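Uronate isomerase (Caulobacter crescentus, PDB 2Q01) catalyses the reversible isomerisation of D-glucuronate to D-fructuronate and of D-galacturonate to D-tagaturonate in the pentose and glucuronate interconversion pathway. Local coordinates at the interface of chains A and B. Numbering follows the deposited sequence. Chains: chain A/B, Uronate isomerase.

Contacts 1 and 2 are two patches of the same interface between chains A and B, with the centres of their C-alpha atoms about 29 Å apart. They share no residue. Contact 1 is polar, joining the start of chain A helix 451-469 to the N-terminal segment and helix 114-126 of chain B; contact 2 is mainly apolar, with chain A helix 366-375 and A:Val339 against B:His313 and the short strand 332-333 of chain B. The interface is not an exact two-fold, and the deposited assembly holds three copies. Together the patches probably help to fix the orientation of the subunits, although the coordinates alone do not prove it biological.

Contact 1: the interface of chains A and B. Residues chain A 449-450, 453; chain B 5, 8, 116, 132.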
loop_
_atom_site.group_PDB
_atom_site.type_symbol
_atom_site.label_atom_id
_atom_site.label_comp_id
_atom_site.label_asym_id
_atom_site.label_seq_id
_atom_site.Cartn_x
_atom_site.Cartn_y
_atom_site.Cartn_z
ATOM N N MET A 449 16.379 -17.027 7.354
ATOM C CA MET A 449 17.750 -16.734 7.747
ATOM C C MET A 449 18.182 -17.612 8.906
ATOM O O MET A 449 17.352 -18.167 9.626
ATOM C CB MET A 449 17.944 -15.244 8.050
ATOM C CG MET A 449 17.685 -14.778 9.464
ATOM S SD MET A 449 17.807 -12.983 9.589
ATOM C CE MET A 449 19.057 -12.675 8.358
ATOM N N ASP A 450 19.490 -17.760 9.062
ATOM C CA ASP A 450 20.046 -18.540 10.149
ATOM C C ASP A 450 20.159 -17.638 11.370
ATOM O O ASP A 450 20.201 -16.415 11.230
ATOM C CB ASP A 450 21.411 -19.099 9.743
ATOM C CG ASP A 450 21.322 -20.105 8.593
ATOM O OD1 ASP A 450 20.252 -20.726 8.401
ATOM O OD2 ASP A 450 22.334 -20.289 7.882
ATOM N N GLU A 453 23.184 -15.301 11.400
ATOM C CA GLU A 453 22.972 -14.102 10.588
ATOM C C GLU A 453 22.148 -13.051 11.328
ATOM O O GLU A 453 22.465 -11.858 11.284
ATOM C CB GLU A 453 22.272 -14.465 9.277
ATOM C CG GLU A 453 23.102 -15.293 8.305
ATOM C CD GLU A 453 22.284 -15.817 7.134
ATOM O OE1 GLU A 453 22.880 -16.241 6.122
ATOM O OE2 GLU A 453 21.042 -15.806 7.218
ATOM N N ARG B 5 31.070 -23.120 8.831
ATOM C CA ARG B 5 29.618 -22.881 9.074
ATOM C C ARG B 5 28.758 -23.651 8.065
ATOM O O ARG B 5 28.926 -23.472 6.854
ATOM C CB ARG B 5 29.313 -21.387 9.005
ATOM C CG ARG B 5 27.848 -21.050 9.181
ATOM C CD ARG B 5 27.516 -19.741 8.514
ATOM N NE ARG B 5 26.093 -19.644 8.210
ATOM C CZ ARG B 5 25.464 -18.509 7.928
ATOM N NH1 ARG B 5 26.125 -17.360 7.918
ATOM N NH2 ARG B 5 24.168 -18.520 7.662
ATOM N N SER B 8 22.507 -25.033 6.247
ATOM C CA SER B 8 21.292 -25.620 6.784
ATOM C C SER B 8 20.093 -25.133 5.973
ATOM O O SER B 8 19.641 -23.994 6.128
ATOM C CB SER B 8 21.141 -25.254 8.264
ATOM O OG SER B 8 19.956 -25.804 8.810
ATOM N N TRP B 116 18.774 -15.163 -1.296
ATOM C CA TRP B 116 19.317 -16.035 -0.265
ATOM C C TRP B 116 18.647 -17.397 -0.382
ATOM O O TRP B 116 19.315 -18.426 -0.351
ATOM C CB TRP B 116 19.050 -15.437 1.118
ATOM C CG TRP B 116 19.712 -16.141 2.270
ATOM C CD1 TRP B 116 20.892 -15.802 2.861
ATOM C CD2 TRP B 116 19.217 -17.283 2.988
ATOM N NE1 TRP B 116 21.171 -16.661 3.894
ATOM C CE2 TRP B 116 20.162 -17.581 3.995
ATOM C CE3 TRP B 116 18.068 -18.084 2.876
ATOM C CZ2 TRP B 116 19.996 -18.648 4.890
ATOM C CZ3 TRP B 116 17.903 -19.141 3.765
ATOM C CH2 TRP B 116 18.866 -19.414 4.761
ATOM N N PHE B 132 28.262 -23.223 4.063
ATOM C CA PHE B 132 27.738 -21.933 3.623
ATOM C C PHE B 132 28.834 -21.126 2.939
ATOM O O PHE B 132 29.989 -21.140 3.376
ATOM C CB PHE B 132 27.199 -21.155 4.823
ATOM C CG PHE B 132 26.176 -20.112 4.471
ATOM C CD1 PHE B 132 24.822 -20.431 4.445
ATOM C CD2 PHE B 132 26.560 -18.803 4.188
ATOM C CE1 PHE B 132 23.868 -19.469 4.127
ATOM C CE2 PHE B 132 25.613 -17.834 3.866
ATOM C CZ PHE B 132 24.265 -18.168 3.836
HETATM O O HOH W 1 22.085 -22.004 5.680
#
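Half of a helix capping box at the start of chain A helix 451-469, formed by A:Asp450 at the N-cap and A:Glu453 at N3, receives B:Arg5 and B:Trp116. In that half, A:Glu453 OE2 accepts the backbone N of A:Asp450 at 3.1 Å, which should limit rotation of the glutamate; the A:Asp450 carboxylate turns to chain B instead. One guanidinium nitrogen, B:Arg5 NH2, serves both acids. It forms a salt bridge with the carboxylate oxygen A:Asp450 OD2 at 2.6 Å, reaching it on the anti side and nearly in the guanidinium plane. The second salt bridge, B:Arg5 NH2 to A:Glu453 OE1, is 3.0 Å long and comes from above the carboxylate, whose plane stands 75° from the guanidinium. With CG anti to the backbone nitrogen (chi1 177°) and the chain extended from CG to NE, B:Arg5 carries its guanidinium over the B:Phe132 ring and on to the two acids. The indole nitrogen B:Trp116 NE1 gives A:Glu453 OE1 another hydrogen bond, 2.8 Å long, this time at the syn lone pair. Two donors from chain B thus grip one oxygen from different directions. On the chain B side, B:Arg5 NH2 lies 3.6 Å above the centre of the B:Phe132 ring, whose edge faces B:Trp116 NE1. The rim atom B:Phe132 CZ also comes within 3.3 Å of A:Glu453 OE1. A:Met449 CA sits over one face of the indole, near its margin. A water bonded to A:Asp450 OD2 at 2.8 Å continues to the backbone O of B:Ser8, extending the polar link along the N-terminal segment of chain B. The shared arginine and the nearby helix start would probably favour the charged form of both acids. The cluster ties the N-terminal segment and helix 114-126 of one subunit to the C-terminal helix of its neighbour, and so probably helps to hold the assembly together.

Contact 2: the interface of chains A and B. Residues chain A 339, 369-370, 373-374; chain B 313, 332-333.
Chain B presents B:Ile332 and B:Pro333 in extended backbone conformation, as the short strand 332-333, against helix 366-375 of chain A in this uronate isomerase of the metallo-dependent hydrolase superfamily. The backbone carbonyl of A:Arg369 points its O at the B:Pro333 ring from above one face, toward the CB-CG-CD rim, 3.3 Å from B:Pro333 CG and equally near CB and CD. One helical turn further on, the ring of A:Pro373 crosses that of B:Pro333 at a slant, and its CB comes to 3.9 Å from B:Pro333 CD. The aliphatic stem of A:Arg369 runs antiparallel to the same proline, touching CB through its CG. Beyond that stem the chain bends at chi3 (-58°), which carries the guanidinium toward A:Glu370; A:Arg369 NH1 forms a salt bridge of 2.9 Å with the carboxylate oxygen A:Glu370 OE2, met from above the carboxylate plane. This bond lies within chain A and probably steadies the arginine stem beside the proline. B:Ile332 spreads its branches between several partners. The methyl B:Ile332 CG2, anti to the backbone nitrogen, is directed at chain A and meets A:Val339 CG2 at 3.8 Å as well as A:Leu374 CD2. On the other branch, B:Ile332 CG1 lies 3.8 Å from A:Leu374 CD2, where the two side chains are nearly perpendicular. That branch ends in B:Ile332 CD1, which reaches the backbone O of A:Pro373 at 3.6 Å. A:Val339 divides its two methyls between different parts of chain B. A:Val339 CG2 approaches the carbonyl O of B:Pro333 at 3.4 Å, whereas A:Val339 CG1, placed anti to the valine nitrogen by a chi1 of -173°, packs 3.8 Å from B:His313 CD2. This CG1 methyl lies above the imidazole plane of B:His313, at the ring's rim just outside the CG-CD2 bond, and the two side chains run antiparallel.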
loop_
_atom_site.group_PDB
_atom_site.type_symbol
_atom_site.label_atom_id
_atom_site.label_comp_id
_atom_site.label_asym_id
_atom_site.label_seq_id
_atom_site.Cartn_x
_atom_site.Cartn_y
_atom_site.Cartn_z
ATOM N N VAL A 339 11.365 8.495 -8.411
ATOM C CA VAL A 339 12.002 7.935 -9.617
ATOM C C VAL A 339 12.396 9.018 -10.622
ATOM O O VAL A 339 13.553 9.084 -11.030
ATOM C CB VAL A 339 11.129 6.823 -10.299
ATOM C CG1 VAL A 339 11.875 6.143 -11.434
ATOM C CG2 VAL A 339 10.715 5.778 -9.300
ATOM N N ARG A 369 8.097 -0.039 -4.159
ATOM C CA ARG A 369 7.996 0.407 -5.543
ATOM C C ARG A 369 9.208 1.209 -5.992
ATOM O O ARG A 369 9.735 0.970 -7.068
ATOM C CB ARG A 369 6.730 1.233 -5.759
ATOM C CG ARG A 369 6.266 1.268 -7.212
ATOM C CD ARG A 369 5.517 2.552 -7.562
ATOM N NE ARG A 369 4.342 2.780 -6.720
ATOM C CZ ARG A 369 4.172 3.829 -5.916
ATOM N NH1 ARG A 369 5.092 4.782 -5.831
ATOM N NH2 ARG A 369 3.064 3.933 -5.197
ATOM N N GLU A 370 9.647 2.165 -5.178
ATOM C CA GLU A 370 10.663 3.124 -5.619
ATOM C C GLU A 370 11.908 3.143 -4.740
ATOM O O GLU A 370 13.016 2.987 -5.240
ATOM C CB GLU A 370 10.071 4.540 -5.726
ATOM C CG GLU A 370 8.725 4.620 -6.470
ATOM C CD GLU A 370 8.248 6.037 -6.697
ATOM O OE1 GLU A 370 8.976 6.984 -6.334
ATOM O OE2 GLU A 370 7.141 6.207 -7.253
ATOM N N PRO A 373 14.080 -0.364 -4.691
ATOM C CA PRO A 373 14.782 -0.477 -5.978
ATOM C C PRO A 373 15.845 0.598 -6.268
ATOM O O PRO A 373 16.864 0.289 -6.882
ATOM C CB PRO A 373 13.642 -0.431 -7.000
ATOM C CG PRO A 373 12.469 -0.948 -6.253
ATOM C CD PRO A 373 12.619 -0.333 -4.905
ATOM N N LEU A 374 15.619 1.836 -5.830
ATOM C CA LEU A 374 16.621 2.894 -5.984
ATOM C C LEU A 374 17.833 2.674 -5.079
ATOM O O LEU A 374 18.964 2.692 -5.555
ATOM C CB LEU A 374 16.018 4.288 -5.744
ATOM C CG LEU A 374 15.114 4.920 -6.821
ATOM C CD1 LEU A 374 14.585 6.261 -6.337
ATOM C CD2 LEU A 374 15.814 5.077 -8.169
ATOM N N HIS B 313 10.380 2.051 -15.503
ATOM C CA HIS B 313 11.266 3.123 -15.944
ATOM C C HIS B 313 12.596 2.489 -16.299
ATOM O O HIS B 313 13.473 2.356 -15.444
ATOM C CB HIS B 313 11.480 4.126 -14.815
ATOM C CG HIS B 313 12.071 5.427 -15.255
ATOM N ND1 HIS B 313 13.340 5.531 -15.780
ATOM C CD2 HIS B 313 11.573 6.685 -15.221
ATOM C CE1 HIS B 313 13.591 6.793 -16.073
ATOM N NE2 HIS B 313 12.537 7.515 -15.737
ATOM N N ILE B 332 13.655 0.810 -12.761
ATOM C CA ILE B 332 12.941 1.109 -11.525
ATOM C C ILE B 332 11.437 1.166 -11.811
ATOM O O ILE B 332 11.032 1.724 -12.822
ATOM C CB ILE B 332 13.431 2.473 -10.917
ATOM C CG1 ILE B 332 14.965 2.603 -10.947
ATOM C CG2 ILE B 332 12.903 2.690 -9.503
ATOM C CD1 ILE B 332 15.754 1.570 -10.101
ATOM N N PRO B 333 10.602 0.546 -10.951
ATOM C CA PRO B 333 9.147 0.631 -11.113
ATOM C C PRO B 333 8.584 2.043 -11.022
ATOM O O PRO B 333 9.144 2.900 -10.339
ATOM C CB PRO B 333 8.616 -0.189 -9.936
ATOM C CG PRO B 333 9.711 -1.102 -9.586
ATOM C CD PRO B 333 10.961 -0.321 -9.815
#